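Local coordinates for ribosome biogenesis GTPase A (Thermotoga maritima, PDB 3CNL), which binds GTP and probably acts as a GTPase that binds 23S rRNA in a late step of 50S ribosomal subunit assembly, at residues 17-22 with 40-45; 34-39 with 162-167; 85-90 with 141-146; 187-192 with 198-203. One frame throughout, in Å; residues are numbered along the deposited sequence.

Contact 1: residues 17-22 with 40-45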
loop_
_atom_site.group_PDB
_atom_site.type_symbol
_atom_site.label_atom_id
_atom_site.label_comp_id
_atom_site.label_asym_id
_atom_site.label_seq_id
_atom_site.Cartn_x
_atom_site.Cartn_y
_atom_site.Cartn_z
ATOM N N ASP A 17 -15.757 1.344 15.018
ATOM C CA ASP A 17 -17.183 1.150 14.725
ATOM C C ASP A 17 -17.403 0.129 13.617
ATOM O O ASP A 17 -18.392 -0.611 13.627
ATOM C CB ASP A 17 -17.872 2.474 14.354
ATOM C CG ASP A 17 -17.916 3.474 15.519
ATOM O OD1 ASP A 17 -17.840 4.693 15.249
ATOM O OD2 ASP A 17 -18.020 3.053 16.696
ATOM N N LEU A 18 -16.494 0.091 12.648
ATOM C CA LEU A 18 -16.633 -0.861 11.541
ATOM C C LEU A 18 -16.228 -2.251 12.009
ATOM O O LEU A 18 -16.805 -3.244 11.578
ATOM C CB LEU A 18 -15.811 -0.443 10.319
ATOM C CG LEU A 18 -16.245 0.783 9.511
ATOM C CD1 LEU A 18 -15.323 0.985 8.330
ATOM C CD2 LEU A 18 -17.662 0.644 9.017
ATOM N N LEU A 19 -15.243 -2.297 12.901
ATOM C CA LEU A 19 -14.691 -3.544 13.435
ATOM C C LEU A 19 -15.713 -4.350 14.219
ATOM O O LEU A 19 -15.646 -5.583 14.248
ATOM C CB LEU A 19 -13.491 -3.245 14.339
ATOM C CG LEU A 19 -12.051 -3.627 13.983
ATOM C CD1 LEU A 19 -11.851 -4.091 12.546
ATOM C CD2 LEU A 19 -11.131 -2.454 14.317
ATOM N N ARG A 20 -16.655 -3.659 14.861
ATOM C CA ARG A 20 -17.653 -4.339 15.689
ATOM C C ARG A 20 -18.581 -5.212 14.848
ATOM O O ARG A 20 -19.182 -6.156 15.353
ATOM C CB ARG A 20 -18.451 -3.332 16.532
ATOM C CG ARG A 20 -17.620 -2.642 17.607
ATOM C CD ARG A 20 -18.497 -2.125 18.739
ATOM N NE ARG A 20 -18.837 -0.712 18.603
ATOM C CZ ARG A 20 -18.158 0.284 19.174
ATOM N NH1 ARG A 20 -17.081 0.030 19.912
ATOM N NH2 ARG A 20 -18.551 1.544 19.000
ATOM N N LEU A 21 -18.689 -4.883 13.559
ATOM C CA LEU A 21 -19.543 -5.624 12.628
ATOM C C LEU A 21 -18.932 -6.942 12.153
ATOM O O LEU A 21 -19.625 -7.777 11.550
ATOM C CB LEU A 21 -19.877 -4.756 11.400
ATOM C CG LEU A 21 -20.678 -3.460 11.542
ATOM C CD1 LEU A 21 -20.937 -2.879 10.153
ATOM C CD2 LEU A 21 -22.007 -3.675 12.271
ATOM N N VAL A 22 -17.639 -7.133 12.416
ATOM C CA VAL A 22 -16.891 -8.205 11.748
ATOM C C VAL A 22 -16.153 -9.102 12.698
ATOM O O VAL A 22 -15.949 -8.758 13.851
ATOM C CB VAL A 22 -15.887 -7.643 10.700
ATOM C CG1 VAL A 22 -16.614 -6.767 9.689
ATOM C CG2 VAL A 22 -14.737 -6.874 11.379
ATOM N N TYR A 40 -0.682 -0.160 11.694
ATOM C CA TYR A 40 -0.267 0.174 13.054
ATOM C C TYR A 40 -1.194 1.256 13.604
ATOM O O TYR A 40 -1.541 2.206 12.899
ATOM C CB TYR A 40 1.169 0.681 13.031
ATOM C CG TYR A 40 2.006 0.332 14.240
ATOM C CD1 TYR A 40 2.932 -0.714 14.187
ATOM C CD2 TYR A 40 1.907 1.061 15.424
ATOM C CE1 TYR A 40 3.734 -1.039 15.289
ATOM C CE2 TYR A 40 2.699 0.743 16.535
ATOM C CZ TYR A 40 3.612 -0.311 16.460
ATOM O OH TYR A 40 4.403 -0.639 17.552
ATOM N N GLY A 41 -1.614 1.097 14.857
ATOM C CA GLY A 41 -2.519 2.052 15.483
ATOM C C GLY A 41 -3.842 1.421 15.860
ATOM O O GLY A 41 -4.363 1.674 16.952
ATOM N N VAL A 42 -4.385 0.598 14.964
ATOM C CA VAL A 42 -5.684 -0.040 15.186
ATOM C C VAL A 42 -5.514 -1.488 15.681
ATOM O O VAL A 42 -4.639 -2.221 15.220
ATOM C CB VAL A 42 -6.642 0.121 13.945
ATOM C CG1 VAL A 42 -5.885 0.051 12.636
ATOM C CG2 VAL A 42 -7.791 -0.880 13.964
ATOM N N ASP A 43 -6.337 -1.866 16.655
ATOM C CA ASP A 43 -6.230 -3.149 17.335
ATOM C C ASP A 43 -7.091 -4.192 16.626
ATOM O O ASP A 43 -8.315 -4.078 16.613
ATOM C CB ASP A 43 -6.671 -2.987 18.800
ATOM C CG ASP A 43 -6.362 -4.202 19.660
ATOM O OD1 ASP A 43 -5.926 -5.243 19.136
ATOM O OD2 ASP A 43 -6.552 -4.113 20.892
ATOM N N PHE A 44 -6.430 -5.186 16.029
ATOM C CA PHE A 44 -7.085 -6.316 15.353
ATOM C C PHE A 44 -6.886 -7.618 16.125
ATOM O O PHE A 44 -7.105 -8.700 15.568
ATOM C CB PHE A 44 -6.506 -6.564 13.951
ATOM C CG PHE A 44 -6.546 -5.387 13.027
ATOM C CD1 PHE A 44 -7.667 -4.574 12.940
ATOM C CD2 PHE A 44 -5.459 -5.123 12.201
ATOM C CE1 PHE A 44 -7.698 -3.502 12.067
ATOM C CE2 PHE A 44 -5.483 -4.059 11.319
ATOM C CZ PHE A 44 -6.602 -3.241 11.257
ATOM N N SER A 45 -6.446 -7.537 17.382
ATOM C CA SER A 45 -6.128 -8.754 18.158
ATOM C C SER A 45 -7.348 -9.620 18.557
ATOM O O SER A 45 -7.181 -10.769 18.980
ATOM C CB SER A 45 -5.248 -8.423 19.385
ATOM O OG SER A 45 -5.860 -7.447 20.218
#
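Leu19 and Val42 meet methyl to methyl, their side chains slanting across each other, where the loop between strands 24-30 and 48-54 of the circularly permuted G domain passes helix 13-19. CD2 of Leu19 lies 3.7 Å from CG2 of Val42, the valine branch set opposite its own backbone N. The same CD2 rests 4.0 Å from the carbonyl O of Asp43. The other prong of Leu19, CD1, approaches the Phe44 ring obliquely, 4.2 Å from CE1. Both Leu19 torsions (chi1 -112°, chi2 11°) lie far from staggered values, an unusual conformation that may reflect a doubtful fit of the side chain. Behind this layer the central sheet takes over, with Leu19 on Leu103 and Val25, and Phe44 on Val105 and Val25. A type I turn runs from Leu19 to Val22, and the carbonyl oxygens of these two residues both accept from Lys47 NZ. One face of the Phe44 ring is covered by its own loop, Val42 O standing 4.2 Å above the ring plane over its centre. Just beyond, an Asx turn folds the loop back: Ser45 N donates to Asp43 OD1 at 2.9 Å, on the anti side of the carboxylate and 30° out of its plane.

Contact 2: residues 34-39 with 162-167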
loop_
_atom_site.group_PDB
_atom_site.type_symbol
_atom_site.label_atom_id
_atom_site.label_comp_id
_atom_site.label_asym_id
_atom_site.label_seq_id
_atom_site.Cartn_x
_atom_site.Cartn_y
_atom_site.Cartn_z
ATOM N N PRO A 34 6.050 -3.472 3.304
ATOM C CA PRO A 34 5.126 -4.091 4.272
ATOM C C PRO A 34 5.068 -3.521 5.674
ATOM O O PRO A 34 4.014 -3.634 6.306
ATOM C CB PRO A 34 5.562 -5.572 4.296
ATOM C CG PRO A 34 6.270 -5.744 2.998
ATOM C CD PRO A 34 7.018 -4.458 2.793
ATOM N N PHE A 35 6.163 -2.949 6.185
ATOM C CA PHE A 35 6.097 -2.305 7.493
ATOM C C PHE A 35 5.432 -0.936 7.350
ATOM O O PHE A 35 4.496 -0.606 8.087
ATOM C CB PHE A 35 7.473 -2.156 8.157
ATOM C CG PHE A 35 7.988 -3.406 8.852
ATOM C CD1 PHE A 35 7.127 -4.407 9.295
ATOM C CD2 PHE A 35 9.349 -3.550 9.090
ATOM C CE1 PHE A 35 7.620 -5.538 9.924
ATOM C CE2 PHE A 35 9.858 -4.680 9.739
ATOM C CZ PHE A 35 9.002 -5.662 10.156
ATOM N N ALA A 36 5.887 -0.152 6.377
ATOM C CA ALA A 36 5.371 1.184 6.205
ATOM C C ALA A 36 3.868 1.170 6.059
ATOM O O ALA A 36 3.199 2.023 6.642
ATOM C CB ALA A 36 6.051 1.903 4.994
ATOM N N THR A 37 3.336 0.197 5.303
ATOM C CA THR A 37 1.900 0.122 4.988
ATOM C C THR A 37 1.090 -0.802 5.930
ATOM O O THR A 37 -0.041 -1.176 5.620
ATOM C CB THR A 37 1.636 -0.289 3.510
ATOM O OG1 THR A 37 2.224 -1.570 3.245
ATOM C CG2 THR A 37 2.204 0.776 2.532
ATOM N N SER A 38 1.668 -1.130 7.079
ATOM C CA SER A 38 0.992 -1.934 8.086
ATOM C C SER A 38 -0.041 -1.059 8.758
ATOM O O SER A 38 0.133 0.162 8.826
ATOM C CB SER A 38 1.993 -2.412 9.126
ATOM O OG SER A 38 2.317 -1.365 10.013
ATOM N N ALA A 39 -1.105 -1.662 9.281
ATOM C CA ALA A 39 -2.166 -0.876 9.917
ATOM C C ALA A 39 -1.880 -0.653 11.398
ATOM O O ALA A 39 -2.721 -0.941 12.254
ATOM C CB ALA A 39 -3.531 -1.544 9.715
ATOM N N GLU A 162 10.914 10.432 9.275
ATOM C CA GLU A 162 11.159 10.845 7.907
ATOM C C GLU A 162 11.118 9.610 6.992
ATOM O O GLU A 162 10.581 9.658 5.880
ATOM C CB GLU A 162 12.501 11.574 7.869
ATOM C CG GLU A 162 13.171 11.699 6.539
ATOM C CD GLU A 162 14.612 12.151 6.698
ATOM O OE1 GLU A 162 14.821 13.305 7.148
ATOM O OE2 GLU A 162 15.528 11.342 6.389
ATOM N N ASP A 163 11.668 8.506 7.487
ATOM C CA ASP A 163 11.706 7.266 6.734
ATOM C C ASP A 163 10.285 6.722 6.435
ATOM O O ASP A 163 9.990 6.292 5.320
ATOM C CB ASP A 163 12.534 6.240 7.491
ATOM C CG ASP A 163 12.707 4.966 6.717
ATOM O OD1 ASP A 163 13.415 4.973 5.689
ATOM O OD2 ASP A 163 12.140 3.952 7.136
ATOM N N LEU A 164 9.404 6.767 7.430
ATOM C CA LEU A 164 8.009 6.326 7.229
ATOM C C LEU A 164 7.266 7.196 6.204
ATOM O O LEU A 164 6.603 6.678 5.310
ATOM C CB LEU A 164 7.256 6.260 8.568
ATOM C CG LEU A 164 5.770 5.876 8.480
ATOM C CD1 LEU A 164 5.587 4.468 7.925
ATOM C CD2 LEU A 164 5.035 6.062 9.835
ATOM N N ALA A 165 7.411 8.514 6.303
ATOM C CA ALA A 165 6.814 9.417 5.314
ATOM C C ALA A 165 7.357 9.139 3.905
ATOM O O ALA A 165 6.591 9.084 2.942
ATOM C CB ALA A 165 7.052 10.882 5.713
ATOM N N ALA A 166 8.671 8.946 3.795
ATOM C CA ALA A 166 9.318 8.707 2.515
ATOM C C ALA A 166 8.760 7.431 1.862
ATOM O O ALA A 166 8.423 7.438 0.691
ATOM C CB ALA A 166 10.812 8.591 2.712
ATOM N N LYS A 167 8.619 6.368 2.648
ATOM C CA LYS A 167 8.107 5.071 2.164
ATOM C C LYS A 167 6.626 5.120 1.765
ATOM O O LYS A 167 6.216 4.568 0.721
ATOM C CB LYS A 167 8.392 3.985 3.206
ATOM C CG LYS A 167 9.836 3.496 3.163
ATOM C CD LYS A 167 10.258 2.861 4.464
ATOM C CE LYS A 167 11.645 2.237 4.293
ATOM N NZ LYS A 167 12.193 1.770 5.604
#
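Phe35 O is gripped twice by Ser38, through its N and its OG, and this fixes the turn that presents Ala36 to Leu164 and Lys167. Both bonds measure 3.0 Å between Phe35 O and the Ser38 atom; the hydroxyl lies in the carbonyl plane, at a C=O...donor angle of 150°. The first bond closes a type I turn from Phe35 to Ser38. At its outer corner the methyl of Ala36 is turned to the helix, CB standing 3.6 Å from CB of Lys167 and 3.9 Å from CD1 of Leu164. A chi1 of 177° swings CG of Leu164 away from its backbone N, and from there CD1 reaches over the turn to within 3.7 Å of Ala36 O. That oxygen and Ser38 O both accept from Lys157 NZ. The contact thus sets a loop of the G domain, which follows strand 24-30, against helix 162-170, the first helix after the last strand of the sheet; the side chain of Ala36 is about 9 Å from that of Thr110, a GTP-binding residue. Beyond CG the Lys167 chain is extended and runs back along its own helix, where NZ forms a 2.7 Å salt bridge to the syn lone pair of Asp163 OD2.

Contact 3: residues 85-90 with 141-146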
loop_
_atom_site.group_PDB
_atom_site.type_symbol
_atom_site.label_atom_id
_atom_site.label_comp_id
_atom_site.label_asym_id
_atom_site.label_seq_id
_atom_site.Cartn_x
_atom_site.Cartn_y
_atom_site.Cartn_z
ATOM N N GLU A 85 -4.384 -11.185 -10.764
ATOM C CA GLU A 85 -4.548 -12.560 -10.303
ATOM C C GLU A 85 -6.032 -12.917 -10.224
ATOM O O GLU A 85 -6.808 -12.154 -9.672
ATOM C CB GLU A 85 -3.877 -12.725 -8.943
ATOM C CG GLU A 85 -4.027 -14.085 -8.339
ATOM C CD GLU A 85 -3.295 -14.218 -7.042
ATOM O OE1 GLU A 85 -2.091 -14.541 -7.088
ATOM O OE2 GLU A 85 -3.931 -14.011 -5.978
ATOM N N PRO A 86 -6.437 -14.078 -10.784
ATOM C CA PRO A 86 -7.865 -14.431 -10.892
ATOM C C PRO A 86 -8.614 -14.450 -9.553
ATOM O O PRO A 86 -8.038 -14.822 -8.539
ATOM C CB PRO A 86 -7.831 -15.849 -11.481
ATOM C CG PRO A 86 -6.526 -15.953 -12.168
ATOM C CD PRO A 86 -5.571 -15.134 -11.346
ATOM N N ARG A 87 -9.883 -14.044 -9.575
ATOM C CA ARG A 87 -10.779 -14.095 -8.403
ATOM C C ARG A 87 -10.725 -15.445 -7.673
ATOM O O ARG A 87 -10.650 -15.506 -6.448
ATOM C CB ARG A 87 -12.217 -13.779 -8.833
ATOM C CG ARG A 87 -13.214 -13.659 -7.676
ATOM C CD ARG A 87 -14.625 -13.351 -8.157
ATOM N NE ARG A 87 -15.567 -13.238 -7.037
ATOM C CZ ARG A 87 -16.182 -14.264 -6.450
ATOM N NH1 ARG A 87 -15.957 -15.524 -6.850
ATOM N NH2 ARG A 87 -17.014 -14.037 -5.447
ATOM N N LYS A 88 -10.717 -16.523 -8.444
ATOM C CA LYS A 88 -10.690 -17.887 -7.924
ATOM C C LYS A 88 -9.437 -18.197 -7.107
ATOM O O LYS A 88 -9.502 -18.905 -6.087
ATOM C CB LYS A 88 -10.797 -18.893 -9.087
ATOM C CG LYS A 88 -11.633 -18.413 -10.282
ATOM C CD LYS A 88 -10.851 -17.428 -11.168
ATOM C CE LYS A 88 -11.722 -16.771 -12.213
ATOM N NZ LYS A 88 -12.512 -15.660 -11.615
ATOM N N VAL A 89 -8.296 -17.688 -7.581
ATOM C CA VAL A 89 -6.993 -17.898 -6.931
ATOM C C VAL A 89 -6.916 -17.097 -5.621
ATOM O O VAL A 89 -6.399 -17.581 -4.611
ATOM C CB VAL A 89 -5.820 -17.449 -7.850
ATOM C CG1 VAL A 89 -4.481 -17.573 -7.126
ATOM C CG2 VAL A 89 -5.817 -18.225 -9.168
ATOM N N LEU A 90 -7.423 -15.867 -5.663
ATOM C CA LEU A 90 -7.479 -15.001 -4.475
ATOM C C LEU A 90 -8.304 -15.650 -3.376
ATOM O O LEU A 90 -7.879 -15.723 -2.246
ATOM C CB LEU A 90 -8.109 -13.652 -4.824
ATOM C CG LEU A 90 -7.626 -12.367 -4.139
ATOM C CD1 LEU A 90 -8.749 -11.343 -4.131
ATOM C CD2 LEU A 90 -7.021 -12.555 -2.747
ATOM N N SER A 141 -22.152 -11.172 -0.356
ATOM C CA SER A 141 -21.885 -12.516 0.127
ATOM C C SER A 141 -21.160 -13.275 -0.956
ATOM O O SER A 141 -21.447 -13.082 -2.141
ATOM C CB SER A 141 -23.193 -13.224 0.473
ATOM O OG SER A 141 -23.943 -12.467 1.410
ATOM N N LEU A 142 -20.214 -14.125 -0.572
ATOM C CA LEU A 142 -19.634 -15.059 -1.532
ATOM C C LEU A 142 -20.661 -16.167 -1.799
ATOM O O LEU A 142 -21.739 -16.157 -1.202
ATOM C CB LEU A 142 -18.298 -15.624 -1.029
ATOM C CG LEU A 142 -17.178 -14.613 -0.715
ATOM C CD1 LEU A 142 -15.918 -15.318 -0.197
ATOM C CD2 LEU A 142 -16.830 -13.714 -1.909
ATOM N N GLU A 143 -20.330 -17.090 -2.707
ATOM C CA GLU A 143 -21.174 -18.244 -3.026
ATOM C C GLU A 143 -21.426 -19.145 -1.824
ATOM O O GLU A 143 -22.549 -19.583 -1.619
ATOM C CB GLU A 143 -20.546 -19.077 -4.150
ATOM C CG GLU A 143 -20.541 -18.408 -5.533
ATOM C CD GLU A 143 -19.810 -19.240 -6.575
ATOM O OE1 GLU A 143 -20.128 -20.452 -6.709
ATOM O OE2 GLU A 143 -18.916 -18.681 -7.261
ATOM N N ASN A 144 -20.381 -19.414 -1.036
ATOM C CA ASN A 144 -20.482 -20.228 0.184
ATOM C C ASN A 144 -21.069 -19.535 1.425
ATOM O O ASN A 144 -21.038 -20.087 2.531
ATOM C CB ASN A 144 -19.112 -20.818 0.532
ATOM C CG ASN A 144 -18.092 -19.764 1.013
ATOM O OD1 ASN A 144 -16.992 -20.129 1.434
ATOM N ND2 ASN A 144 -18.447 -18.478 0.956
ATOM N N GLY A 145 -21.577 -18.322 1.260
ATOM C CA GLY A 145 -22.178 -17.593 2.379
ATOM C C GLY A 145 -21.335 -16.552 3.103
ATOM O O GLY A 145 -21.896 -15.691 3.805
ATOM N N VAL A 146 -20.008 -16.606 2.977
ATOM C CA VAL A 146 -19.195 -15.598 3.692
ATOM C C VAL A 146 -19.533 -14.149 3.310
ATOM O O VAL A 146 -19.765 -13.839 2.131
ATOM C CB VAL A 146 -17.638 -15.891 3.812
ATOM C CG1 VAL A 146 -17.215 -17.216 3.241
ATOM C CG2 VAL A 146 -16.769 -14.689 3.350
HETATM O O HOH W 1 -17.879 -16.545 -4.295
#
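Arg87 reaches from the first turn of helix 87-94 toward Leu142 and Glu143, its CB already directed at them. From CB the chain is fully extended through CG and CD to NE (chi1 -174°), which carries the guanidinium to the far loop although the closest CA atoms, those of Arg87 and Leu142, are 11.2 Å apart. The side chain also touches Lys118 of helix 112-120. At CZ the flat group is turned across the stem (chi4 -84°), and its two amino nitrogens part company. NH2 is held by two acceptors: the carbonyl O of Leu119 at the end of helix 112-120, and a water 2.9 Å away at the guanidinium edge, in its plane. The water also accepts from the backbone N of Glu143, 3.0 Å from its oxygen, and so bridges the two segments. That loop is the turn of a beta hairpin between strands 139-141 and 147-154, a type I turn with a G1 bulge: Gly145 N bonds to Leu142 O at 3.3 Å, Leu142 N to Val146 O at 2.8 Å, and Gly145 takes the positive phi (98°) of the bulge position. Leu142 slides past the arginine in the opposite direction; its CD2 comes obliquely to the guanidinium, 3.6 Å from Arg87 NH2, and Leu142 also packs on Phe96 and Ile148. Arg87 NH1, the other tip, lies 4.3 Å from Glu143 OE2, too far for a salt bridge, though the opposite charges probably attract weakly.

Contact 4: residues 187-192 with 198-203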
loop_
_atom_site.group_PDB
_atom_site.type_symbol
_atom_site.label_atom_id
_atom_site.label_comp_id
_atom_site.label_asym_id
_atom_site.label_seq_id
_atom_site.Cartn_x
_atom_site.Cartn_y
_atom_site.Cartn_z
ATOM N N ARG A 187 15.041 11.555 1.215
ATOM C CA ARG A 187 14.991 10.192 1.778
ATOM C C ARG A 187 14.336 9.215 0.802
ATOM O O ARG A 187 14.840 8.127 0.551
ATOM C CB ARG A 187 14.134 10.197 3.050
ATOM C CG ARG A 187 14.604 9.348 4.228
ATOM C CD ARG A 187 14.574 7.849 4.113
ATOM N NE ARG A 187 15.912 7.336 3.841
ATOM C CZ ARG A 187 16.324 6.074 3.952
ATOM N NH1 ARG A 187 17.569 5.782 3.607
ATOM N NH2 ARG A 187 15.530 5.102 4.387
ATOM N N ALA A 188 13.172 9.591 0.305
ATOM C CA ALA A 188 12.445 8.770 -0.673
ATOM C C ALA A 188 13.288 8.513 -1.912
ATOM O O ALA A 188 13.325 7.393 -2.411
ATOM C CB ALA A 188 11.138 9.451 -1.070
ATOM N N PHE A 189 13.936 9.551 -2.432
ATOM C CA PHE A 189 14.822 9.363 -3.592
ATOM C C PHE A 189 15.992 8.423 -3.236
ATOM O O PHE A 189 16.308 7.518 -3.994
ATOM C CB PHE A 189 15.337 10.711 -4.156
ATOM C CG PHE A 189 16.232 10.547 -5.348
ATOM C CD1 PHE A 189 15.715 10.088 -6.558
ATOM C CD2 PHE A 189 17.593 10.804 -5.258
ATOM C CE1 PHE A 189 16.555 9.901 -7.672
ATOM C CE2 PHE A 189 18.433 10.623 -6.360
ATOM C CZ PHE A 189 17.912 10.180 -7.561
ATOM N N GLU A 190 16.595 8.616 -2.066
ATOM C CA GLU A 190 17.678 7.737 -1.594
ATOM C C GLU A 190 17.244 6.257 -1.578
ATOM O O GLU A 190 17.957 5.374 -2.068
ATOM C CB GLU A 190 18.137 8.184 -0.199
ATOM C CG GLU A 190 19.271 7.374 0.400
ATOM C CD GLU A 190 19.743 7.965 1.719
ATOM O OE1 GLU A 190 20.877 8.487 1.757
ATOM O OE2 GLU A 190 18.976 7.952 2.706
ATOM N N ILE A 191 16.067 6.000 -1.029
ATOM C CA ILE A 191 15.511 4.644 -0.979
ATOM C C ILE A 191 15.304 4.109 -2.381
ATOM O O ILE A 191 15.721 2.982 -2.688
ATOM C CB ILE A 191 14.182 4.583 -0.175
ATOM C CG1 ILE A 191 14.418 4.958 1.284
ATOM C CG2 ILE A 191 13.530 3.168 -0.270
ATOM C CD1 ILE A 191 13.132 5.342 2.004
ATOM N N PHE A 192 14.702 4.933 -3.244
ATOM C CA PHE A 192 14.534 4.568 -4.634
ATOM C C PHE A 192 15.886 4.260 -5.303
ATOM O O PHE A 192 16.081 3.182 -5.890
ATOM C CB PHE A 192 13.785 5.668 -5.406
ATOM C CG PHE A 192 13.660 5.376 -6.862
ATOM C CD1 PHE A 192 12.725 4.452 -7.309
ATOM C CD2 PHE A 192 14.521 5.981 -7.791
ATOM C CE1 PHE A 192 12.620 4.152 -8.656
ATOM C CE2 PHE A 192 14.424 5.683 -9.148
ATOM C CZ PHE A 192 13.476 4.775 -9.579
ATOM N N ILE A 198 20.711 3.335 -8.931
ATOM C CA ILE A 198 21.098 4.713 -9.197
ATOM C C ILE A 198 22.063 5.188 -8.140
ATOM O O ILE A 198 21.914 4.885 -6.954
ATOM C CB ILE A 198 19.892 5.673 -9.141
ATOM C CG1 ILE A 198 19.074 5.601 -10.410
ATOM C CG2 ILE A 198 20.340 7.130 -8.903
ATOM C CD1 ILE A 198 17.853 6.473 -10.347
ATOM N N GLU A 199 23.075 5.901 -8.609
ATOM C CA GLU A 199 23.808 6.850 -7.824
ATOM C C GLU A 199 23.706 8.060 -8.726
ATOM O O GLU A 199 24.003 7.965 -9.918
ATOM C CB GLU A 199 25.269 6.408 -7.621
ATOM C CG GLU A 199 25.438 5.263 -6.615
ATOM C CD GLU A 199 26.865 4.717 -6.529
ATOM O OE1 GLU A 199 27.807 5.350 -7.065
ATOM O OE2 GLU A 199 27.038 3.638 -5.917
ATOM N N SER A 200 23.173 9.150 -8.179
ATOM C CA SER A 200 23.138 10.481 -8.799
ATOM C C SER A 200 22.685 11.416 -7.674
ATOM O O SER A 200 22.042 10.955 -6.740
ATOM C CB SER A 200 22.150 10.533 -9.972
ATOM O OG SER A 200 20.798 10.489 -9.509
ATOM N N SER A 201 22.992 12.709 -7.740
ATOM C CA SER A 201 22.464 13.598 -6.702
ATOM C C SER A 201 20.955 13.838 -6.916
ATOM O O SER A 201 20.449 13.771 -8.035
ATOM C CB SER A 201 23.247 14.908 -6.597
ATOM O OG SER A 201 22.660 15.938 -7.371
ATOM N N PHE A 202 20.255 14.074 -5.817
ATOM C CA PHE A 202 18.838 14.419 -5.816
ATOM C C PHE A 202 18.550 15.592 -6.756
ATOM O O PHE A 202 17.680 15.512 -7.633
ATOM C CB PHE A 202 18.420 14.750 -4.369
ATOM C CG PHE A 202 17.029 15.280 -4.240
ATOM C CD1 PHE A 202 15.957 14.411 -4.088
ATOM C CD2 PHE A 202 16.784 16.655 -4.274
ATOM C CE1 PHE A 202 14.660 14.897 -3.963
ATOM C CE2 PHE A 202 15.492 17.153 -4.172
ATOM C CZ PHE A 202 14.421 16.271 -4.006
ATOM N N SER A 203 19.291 16.677 -6.566
ATOM C CA SER A 203 19.133 17.892 -7.354
ATOM C C SER A 203 19.315 17.665 -8.849
ATOM O O SER A 203 18.497 18.136 -9.648
ATOM C CB SER A 203 20.085 18.985 -6.841
ATOM O OG SER A 203 19.603 19.450 -5.587
#
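Helix 182-196 and helix 202-212 are joined by a short connection that doubles back along the first helix, bringing the CA atoms of Phe189 and Phe202 to 6.8 Å and those of Phe192 and Ile198 to 8.0 Å. Ser201 is the N-cap of the second helix, its OG accepting from Glu204 N. The Phe189 ring is wedged between its own helix and the returning segment 198-202, thrown out into the bend by a chi1 of -179°. Its rim meets Ser200 twice, CE2 lying 3.6 Å from the carbonyl O, which is in the ring plane, and CZ 3.5 Å from OG. At the root of the side chain, Phe189 CB sits 3.8 Å from CD1 of Phe202, in the plane of that ring and at its edge. Phe205 and Phe206 of the second helix also meet the Phe189 ring, the latter edge-to-face. A serine at Phe189 would probably open a gap inside the bend, leaving Ile198 CG2 and the Ser200 backbone without the ring they pack on. Ile198 divides its branches between two aromatics: CG2 stands 4.1 Å from Phe189 CZ, the two side chains crossing at about a right angle, and CD1 packs obliquely on the Phe192 ring, 3.7 Å from CE2.

In the fold
Each contact mixes buried and more exposed residues, and contact 2 lies nearest the centre of the chain, about 9 Å from it. Contacts 1 and 2 share the loop between strands 24-30 and 48-54: Phe44 CE2 touches Ala39 CB at 3.6 Å. Contacts 2 and 4 are joined through helices 162-170 and 182-196, where the Asp163-Arg187 salt bridge is backed by Ala166 against Arg187 and Ala188. Contact 3 stands at the edge of the sheet formed by strand 139-141, touching none of the others, about 41 Å from contact 4 between centres. Chemistry follows place: contacts 1 and 2 are small apolar touches beside polar turns, contact 3 is polar and water-bridged, and contact 4, burying the most surface, is aromatic.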